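Local coordinates for hypothetical conserved protein (Geobacillus kaustophilus, PDB 2QYH) that is of unknown function but belongs to the haloacid dehalogenase-like hydrolases and probably acts as a magnesium-dependent phosphatase, at residues Y78-R83 / V177-G182; K86-T91 / Y137-D142; H99-M104 / A146-R151. All coordinates share one frame; numbering follows the deposited sequence.

Contact 1: residues Y78-R83 / V177-G182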
# COMPACT_ATOMS: atom_id res chain seq x y z
N TYR D 78 -5.70 -16.96 -13.84
CA TYR D 78 -5.02 -17.06 -15.12
C TYR D 78 -3.68 -16.34 -15.04
O TYR D 78 -3.57 -15.28 -14.43
CB TYR D 78 -5.88 -16.42 -16.22
CG TYR D 78 -5.17 -16.24 -17.53
CD1 TYR D 78 -4.47 -15.07 -17.82
CD2 TYR D 78 -5.14 -17.27 -18.47
CE1 TYR D 78 -3.76 -14.94 -19.01
CE2 TYR D 78 -4.43 -17.15 -19.66
CZ TYR D 78 -3.74 -15.99 -19.92
OH TYR D 78 -3.01 -15.90 -21.09
N LYS D 79 -2.65 -16.93 -15.63
CA LYS D 79 -1.35 -16.30 -15.63
C LYS D 79 -0.54 -16.65 -16.86
O LYS D 79 -0.40 -17.81 -17.22
CB LYS D 79 -0.57 -16.63 -14.35
CG LYS D 79 -0.51 -18.08 -13.96
CD LYS D 79 0.24 -18.24 -12.65
CE LYS D 79 0.20 -19.68 -12.16
NZ LYS D 79 0.79 -20.61 -13.16
N GLN D 80 -0.01 -15.61 -17.50
CA GLN D 80 0.78 -15.76 -18.71
C GLN D 80 2.15 -15.10 -18.53
O GLN D 80 2.30 -13.90 -18.72
CB GLN D 80 0.04 -15.10 -19.87
CG GLN D 80 0.65 -15.32 -21.23
CD GLN D 80 0.16 -14.31 -22.26
OE1 GLN D 80 -1.04 -13.99 -22.31
NE2 GLN D 80 1.07 -13.80 -23.08
N PRO D 81 3.16 -15.89 -18.13
CA PRO D 81 4.51 -15.34 -17.94
C PRO D 81 5.08 -14.95 -19.29
O PRO D 81 4.61 -15.42 -20.34
CB PRO D 81 5.28 -16.52 -17.35
CG PRO D 81 4.24 -17.36 -16.71
CD PRO D 81 3.09 -17.29 -17.68
N LEU D 82 6.09 -14.10 -19.27
CA LEU D 82 6.78 -13.69 -20.49
C LEU D 82 7.64 -14.90 -20.87
O LEU D 82 8.11 -15.62 -19.99
CB LEU D 82 7.68 -12.49 -20.20
CG LEU D 82 7.29 -11.10 -20.71
CD1 LEU D 82 5.77 -10.93 -20.77
CD2 LEU D 82 7.94 -10.06 -19.80
N ARG D 83 7.83 -15.13 -22.17
CA ARG D 83 8.65 -16.26 -22.63
C ARG D 83 10.09 -16.06 -22.16
O ARG D 83 10.78 -15.15 -22.64
CB ARG D 83 8.62 -16.36 -24.16
CG ARG D 83 7.27 -16.77 -24.71
CD ARG D 83 7.23 -16.69 -26.22
NE ARG D 83 8.33 -17.43 -26.84
CZ ARG D 83 8.58 -17.43 -28.14
NH1 ARG D 83 7.81 -16.74 -28.97
NH2 ARG D 83 9.61 -18.13 -28.62
N VAL D 177 7.24 -3.63 -21.07
CA VAL D 177 7.44 -4.77 -21.94
C VAL D 177 6.37 -5.82 -21.63
O VAL D 177 6.44 -6.50 -20.60
CB VAL D 177 8.85 -5.39 -21.74
CG1 VAL D 177 9.05 -6.56 -22.69
CG2 VAL D 177 9.91 -4.33 -21.95
N LEU D 178 5.37 -5.93 -22.49
CA LEU D 178 4.30 -6.91 -22.29
C LEU D 178 4.34 -7.90 -23.44
O LEU D 178 5.00 -7.66 -24.45
CB LEU D 178 2.91 -6.24 -22.26
CG LEU D 178 2.72 -4.74 -22.06
CD1 LEU D 178 1.22 -4.44 -22.03
CD2 LEU D 178 3.37 -4.26 -20.77
N PRO D 179 3.64 -9.03 -23.31
CA PRO D 179 3.66 -9.99 -24.42
C PRO D 179 2.72 -9.47 -25.49
O PRO D 179 1.65 -8.93 -25.18
CB PRO D 179 3.15 -11.26 -23.77
CG PRO D 179 2.14 -10.75 -22.79
CD PRO D 179 2.86 -9.56 -22.17
N ALA D 180 3.11 -9.61 -26.75
CA ALA D 180 2.23 -9.16 -27.82
C ALA D 180 0.92 -9.93 -27.63
O ALA D 180 0.93 -11.14 -27.42
CB ALA D 180 2.84 -9.48 -29.17
N GLY D 181 -0.19 -9.21 -27.69
CA GLY D 181 -1.47 -9.87 -27.54
C GLY D 181 -2.04 -9.67 -26.15
O GLY D 181 -3.19 -10.01 -25.91
N GLY D 182 -1.24 -9.13 -25.24
CA GLY D 182 -1.72 -8.92 -23.89
C GLY D 182 -2.25 -7.52 -23.62
O GLY D 182 -1.68 -6.52 -24.08
O HOH W 1 -0.98 -12.95 -25.38
O HOH W 2 -3.26 -12.26 -23.97
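Leu82 and Gln80 both pack on the ring of Pro179, but at different atoms. The apolar part is made by Leu82. Its CD1 lies 3.5 Å from Pro179 CD, and the two side chains cross at about a right angle. The other methyl, CD2, faces the backbone of Val177, with Val177 O at 3.9 Å. Phe165 and Val87 also border Leu82.

Gln80 meets CG and CB of the same ring through its amide. Its own CG lies anti to the backbone N (chi1 -172°), and the chain runs on extended. NE2 comes to rest 3.2 Å from Pro179 CG, a van der Waals contact with CB close by.

The polar part centres on the same amide. Tyr78 OH donates to Gln80 OE1 at 3.0 Å, tilted 19° from the carbonyl plane, and Gln68 NE2 adds a weak bond to OE1. Gln80 NE2 donates to a water at 3.2 Å, which bonds weakly to Ala180 O. A second water lies between Gln80 OE1 and Gly181 O. An alanine in place of Gln80 would probably leave Tyr78 OH without this acceptor and open a gap beside Pro179 CB and CG.

Pro179 to Gly182 form a type II turn, closed by Gly182 N to Pro179 O at 2.9 Å. The segments carry the chain from strand 75-79 of the mixed sheet into the cap, at helix 84-96, and from strand 174-179 of the cap sheet back toward helix 184-195. Such paired linkers are typical of the hinge between core and cap in Cof-type haloacid dehalogenase-like hydrolases.

Contact 2: residues K86-T91 / Y137-D142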
# COMPACT_ATOMS: atom_id res chain seq x y z
N LYS D 86 12.80 -15.44 -24.80
CA LYS D 86 12.82 -14.09 -25.33
C LYS D 86 13.25 -13.04 -24.30
O LYS D 86 13.85 -12.03 -24.66
CB LYS D 86 11.46 -13.74 -25.92
CG LYS D 86 11.11 -14.55 -27.16
CD LYS D 86 12.13 -14.32 -28.27
CE LYS D 86 11.90 -15.23 -29.47
NZ LYS D 86 12.95 -15.04 -30.52
N VAL D 87 12.94 -13.29 -23.03
CA VAL D 87 13.34 -12.36 -21.98
C VAL D 87 14.86 -12.32 -21.93
O VAL D 87 15.47 -11.25 -21.81
CB VAL D 87 12.78 -12.77 -20.59
CG1 VAL D 87 13.36 -11.90 -19.51
CG2 VAL D 87 11.26 -12.64 -20.58
N ARG D 88 15.49 -13.49 -22.03
CA ARG D 88 16.95 -13.59 -22.00
C ARG D 88 17.60 -12.84 -23.16
O ARG D 88 18.56 -12.10 -22.96
CB ARG D 88 17.39 -15.05 -22.03
CG ARG D 88 18.88 -15.23 -21.86
CD ARG D 88 19.30 -16.68 -21.93
NE ARG D 88 18.55 -17.52 -21.00
CZ ARG D 88 17.56 -18.33 -21.36
NH1 ARG D 88 17.20 -18.42 -22.64
NH2 ARG D 88 16.92 -19.06 -20.45
N ALA D 89 17.07 -13.03 -24.37
CA ALA D 89 17.61 -12.35 -25.56
C ALA D 89 17.51 -10.84 -25.43
O ALA D 89 18.48 -10.12 -25.67
CB ALA D 89 16.86 -12.81 -26.82
N LEU D 90 16.33 -10.36 -25.04
CA LEU D 90 16.09 -8.93 -24.88
C LEU D 90 17.07 -8.33 -23.87
O LEU D 90 17.58 -7.23 -24.07
CB LEU D 90 14.65 -8.68 -24.40
CG LEU D 90 13.96 -7.40 -24.86
CD1 LEU D 90 12.63 -7.26 -24.14
CD2 LEU D 90 14.82 -6.19 -24.58
N THR D 91 17.32 -9.06 -22.78
CA THR D 91 18.23 -8.58 -21.75
C THR D 91 19.66 -8.47 -22.28
O THR D 91 20.34 -7.45 -22.08
CB THR D 91 18.23 -9.53 -20.52
OG1 THR D 91 16.89 -9.73 -20.07
CG2 THR D 91 19.04 -8.93 -19.38
N TYR D 137 17.23 -12.74 -12.43
CA TYR D 137 15.99 -13.05 -11.72
C TYR D 137 14.97 -13.79 -12.59
O TYR D 137 14.26 -14.67 -12.11
CB TYR D 137 15.37 -11.76 -11.17
CG TYR D 137 14.20 -11.99 -10.25
CD1 TYR D 137 12.89 -11.84 -10.70
CD2 TYR D 137 14.40 -12.38 -8.93
CE1 TYR D 137 11.81 -12.08 -9.86
CE2 TYR D 137 13.33 -12.62 -8.08
CZ TYR D 137 12.03 -12.47 -8.55
OH TYR D 137 10.97 -12.72 -7.71
N TYR D 138 14.91 -13.42 -13.86
CA TYR D 138 13.97 -14.04 -14.80
C TYR D 138 14.29 -15.50 -15.12
O TYR D 138 13.42 -16.25 -15.56
CB TYR D 138 13.94 -13.25 -16.11
CG TYR D 138 15.24 -13.31 -16.88
CD1 TYR D 138 16.32 -12.48 -16.54
CD2 TYR D 138 15.41 -14.20 -17.94
CE1 TYR D 138 17.53 -12.55 -17.24
CE2 TYR D 138 16.61 -14.29 -18.64
CZ TYR D 138 17.67 -13.46 -18.28
OH TYR D 138 18.86 -13.53 -18.97
N GLU D 139 15.54 -15.89 -14.90
CA GLU D 139 15.97 -17.25 -15.19
C GLU D 139 15.34 -18.33 -14.31
O GLU D 139 15.18 -19.47 -14.74
CB GLU D 139 17.50 -17.33 -15.10
CG GLU D 139 18.22 -16.46 -16.13
CD GLU D 139 18.32 -17.11 -17.50
OE1 GLU D 139 17.39 -17.84 -17.89
OE2 GLU D 139 19.34 -16.88 -18.20
N ASN D 140 14.97 -17.98 -13.09
CA ASN D 140 14.39 -18.95 -12.16
C ASN D 140 13.02 -18.55 -11.61
O ASN D 140 12.45 -19.26 -10.77
CB ASN D 140 15.38 -19.19 -11.02
CG ASN D 140 16.24 -17.97 -10.75
OD1 ASN D 140 15.73 -16.89 -10.43
ND2 ASN D 140 17.55 -18.13 -10.88
N LYS D 141 12.50 -17.43 -12.08
CA LYS D 141 11.20 -16.95 -11.63
C LYS D 141 10.33 -16.60 -12.82
O LYS D 141 10.85 -16.24 -13.88
CB LYS D 141 11.37 -15.69 -10.76
CG LYS D 141 11.86 -15.93 -9.35
CD LYS D 141 10.86 -16.77 -8.57
CE LYS D 141 11.23 -16.86 -7.10
NZ LYS D 141 11.25 -15.50 -6.46
N ASP D 142 9.02 -16.71 -12.66
CA ASP D 142 8.10 -16.34 -13.73
C ASP D 142 8.01 -14.82 -13.73
O ASP D 142 7.78 -14.20 -12.69
CB ASP D 142 6.70 -16.92 -13.50
CG ASP D 142 6.57 -18.35 -13.99
OD1 ASP D 142 7.38 -18.77 -14.84
OD2 ASP D 142 5.64 -19.05 -13.52
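Tyr138 holds its CG between the backbone N and the carbonyl carbon (chi1 66°), which starts the ring toward Val87 and Arg88. In Arg88, CG is anti to the backbone N and the chain bends at chi3 (-53°), bringing NE to Glu139. The Glu139 chain bends in turn at chi2.

The two charged groups meet in a side-on salt bridge. Arg88 NE donates to Glu139 OE2 at 3.0 Å, nearly straight at 164° and close to the guanidinium plane. NH2 donates to Glu139 OE1 at 2.9 Å, using the syn lone pair of that oxygen. Each nitrogen thus has its own oxygen, which fixes both groups in rotation.

Here helix 84-96 meets the short, weakly bonded helix 137-140. Both pack on the face of the antiparallel sheet that carries Leu101 and Phe103, as parts of the alpha/beta cap of this hydrolase family.

The Tyr138 ring lies between the helices. Val87 CG1 comes within 3.5 Å of Tyr138 CD2. Tyr138 OH lies 3.4 Å from Arg88 CG, in the aliphatic part of that chain. Thr91 OG1 stands over one face of the ring, 4.0 Å from Tyr138 CE1. The same hydroxyl donates to Val87 O at 2.7 Å, one turn back in its helix, so that carbonyl accepts from both Thr91 N and Thr91 OG1, on opposite faces of its plane.

Contact 3: residues H99-M104 / A146-R151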
# COMPACT_ATOMS: atom_id res chain seq x y z
N HIS D 99 21.37 -0.43 -21.96
CA HIS D 99 19.99 -0.24 -21.52
C HIS D 99 19.64 -1.34 -20.53
O HIS D 99 19.70 -2.52 -20.84
CB HIS D 99 19.06 -0.28 -22.71
CG HIS D 99 19.35 0.77 -23.73
ND1 HIS D 99 19.50 0.49 -25.07
CD2 HIS D 99 19.52 2.11 -23.61
CE1 HIS D 99 19.74 1.61 -25.73
NE2 HIS D 99 19.76 2.61 -24.87
N PRO D 100 19.28 -0.95 -19.30
CA PRO D 100 18.93 -1.97 -18.30
C PRO D 100 17.44 -2.29 -18.36
O PRO D 100 16.66 -1.60 -19.04
CB PRO D 100 19.31 -1.31 -16.99
CG PRO D 100 18.87 0.12 -17.24
CD PRO D 100 19.33 0.39 -18.68
N LEU D 101 17.06 -3.35 -17.66
CA LEU D 101 15.67 -3.77 -17.58
C LEU D 101 15.34 -4.04 -16.13
O LEU D 101 16.23 -4.15 -15.29
CB LEU D 101 15.41 -5.06 -18.35
CG LEU D 101 15.49 -5.09 -19.87
CD1 LEU D 101 16.90 -4.79 -20.33
CD2 LEU D 101 15.05 -6.46 -20.33
N VAL D 102 14.05 -4.12 -15.84
CA VAL D 102 13.60 -4.44 -14.50
C VAL D 102 12.60 -5.57 -14.72
O VAL D 102 11.71 -5.46 -15.56
CB VAL D 102 12.92 -3.24 -13.81
CG1 VAL D 102 12.10 -3.71 -12.62
CG2 VAL D 102 14.00 -2.26 -13.32
N PHE D 103 12.80 -6.67 -14.00
CA PHE D 103 11.94 -7.84 -14.09
C PHE D 103 10.90 -7.79 -12.98
O PHE D 103 11.25 -7.61 -11.81
CB PHE D 103 12.78 -9.10 -13.97
CG PHE D 103 14.00 -9.09 -14.83
CD1 PHE D 103 13.88 -9.11 -16.22
CD2 PHE D 103 15.26 -9.00 -14.26
CE1 PHE D 103 15.02 -9.04 -17.03
CE2 PHE D 103 16.40 -8.93 -15.06
CZ PHE D 103 16.28 -8.95 -16.45
N MSE D 104 9.64 -7.97 -13.35
CA MSE D 104 8.52 -7.92 -12.41
C MSE D 104 7.67 -9.19 -12.34
O MSE D 104 7.31 -9.77 -13.37
CB MSE D 104 7.59 -6.78 -12.79
CG MSE D 104 8.25 -5.44 -12.97
SE MSE D 104 7.07 -4.23 -13.90
CE MSE D 104 5.81 -3.88 -12.48
N ALA D 146 8.04 -6.60 -17.83
CA ALA D 146 9.37 -6.08 -17.58
C ALA D 146 9.43 -4.62 -17.98
O ALA D 146 8.49 -4.09 -18.58
CB ALA D 146 10.42 -6.88 -18.35
N LEU D 147 10.54 -3.98 -17.62
CA LEU D 147 10.74 -2.58 -17.94
C LEU D 147 12.07 -2.42 -18.66
O LEU D 147 13.10 -2.93 -18.21
CB LEU D 147 10.75 -1.75 -16.65
CG LEU D 147 9.43 -1.61 -15.90
CD1 LEU D 147 9.70 -1.06 -14.51
CD2 LEU D 147 8.49 -0.69 -16.67
N LEU D 148 12.03 -1.72 -19.79
CA LEU D 148 13.24 -1.47 -20.57
C LEU D 148 13.55 0.00 -20.40
O LEU D 148 12.68 0.85 -20.60
CB LEU D 148 13.00 -1.77 -22.05
CG LEU D 148 14.17 -1.44 -22.98
CD1 LEU D 148 15.37 -2.33 -22.64
CD2 LEU D 148 13.75 -1.67 -24.42
N PHE D 149 14.78 0.31 -20.03
CA PHE D 149 15.15 1.70 -19.84
C PHE D 149 16.01 2.24 -20.98
O PHE D 149 17.20 1.95 -21.08
CB PHE D 149 15.85 1.87 -18.50
CG PHE D 149 14.98 1.49 -17.33
CD1 PHE D 149 14.85 0.16 -16.96
CD2 PHE D 149 14.26 2.46 -16.65
CE1 PHE D 149 14.01 -0.21 -15.92
CE2 PHE D 149 13.41 2.10 -15.61
CZ PHE D 149 13.28 0.77 -15.24
N CYS D 150 15.35 3.01 -21.84
CA CYS D 150 15.97 3.64 -22.99
C CYS D 150 15.00 4.71 -23.45
O CYS D 150 13.82 4.68 -23.08
CB CYS D 150 16.19 2.62 -24.11
SG CYS D 150 14.71 2.24 -25.07
N ARG D 151 15.49 5.64 -24.26
CA ARG D 151 14.66 6.73 -24.78
C ARG D 151 13.93 6.30 -26.05
O ARG D 151 14.29 5.31 -26.68
CB ARG D 151 15.53 7.96 -25.04
CG ARG D 151 16.15 8.54 -23.77
CD ARG D 151 17.18 9.62 -24.07
NE ARG D 151 17.77 10.16 -22.85
CZ ARG D 151 17.13 10.96 -22.00
NH1 ARG D 151 15.87 11.32 -22.24
NH2 ARG D 151 17.75 11.40 -20.91
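Phe149 meets Pro100 with its CB and near ring atoms, and Val102 with CE1 and CZ. Its CG is anti to the carbonyl carbon (chi1 -61°), which starts the ring toward Pro100 and Val102. Phe149 CB is 3.7 Å from Pro100 CG, and the two side chains cross at about a right angle. Next, Phe149 CG is near both Pro100 O and Pro100 CG. At CD1 the ring presents its edge to Pro100 O, 3.3 Å away. Phe149 CE1 then comes within 3.3 Å of Val102 CG2, with CZ a little farther.

The backbones form an antiparallel ladder. Phe149 N donates to Pro100 O at 2.9 Å, and Leu147 N to Val102 O at 2.8 Å. Val102 N returns a bond to Leu147 O, whose position is less certain. Val102 and Leu147 form a hydrogen-bonded pair, and their side chains lie side by side, CB to CB at 3.9 Å. Leu101 and Leu148 face the other side as a non-hydrogen-bonded pair.

At the end of the ladder Cys150 CB sits over one face of the His99 ring in a CH-pi contact, 3.4 Å from His99 CD2. The ring is held by Tyr158 at ND1 and Glu154 at NE2, which fixes its rotation.

These strands lie in the antiparallel sheet of the cap, between strands 109-111 and 174-179. Helix 117-124 covers the side of Phe149 and Leu147, and helix 84-96 lies over Leu101 and Phe103.

How the contacts relate
All three contacts are largely buried, but they differ in place and chemistry. Contact 3 is the sheet interior of the cap, built from backbone bonds and apolar side chains. Contact 2 sets two helices on that sheet and is the one with a salt bridge, made by two partly exposed residues. Contact 1 lies closest to the chain centre, where core and cap join, and uses proline packing and a glutamine amide with nearby waters. They also touch: Tyr138 and Thr91 of contact 2 pack on Phe103 of contact 3, and Leu82 of contact 1 touches Val87 of contact 2. Strands 174-179 and 145-148 are sheet neighbours, joining contacts 1 and 3.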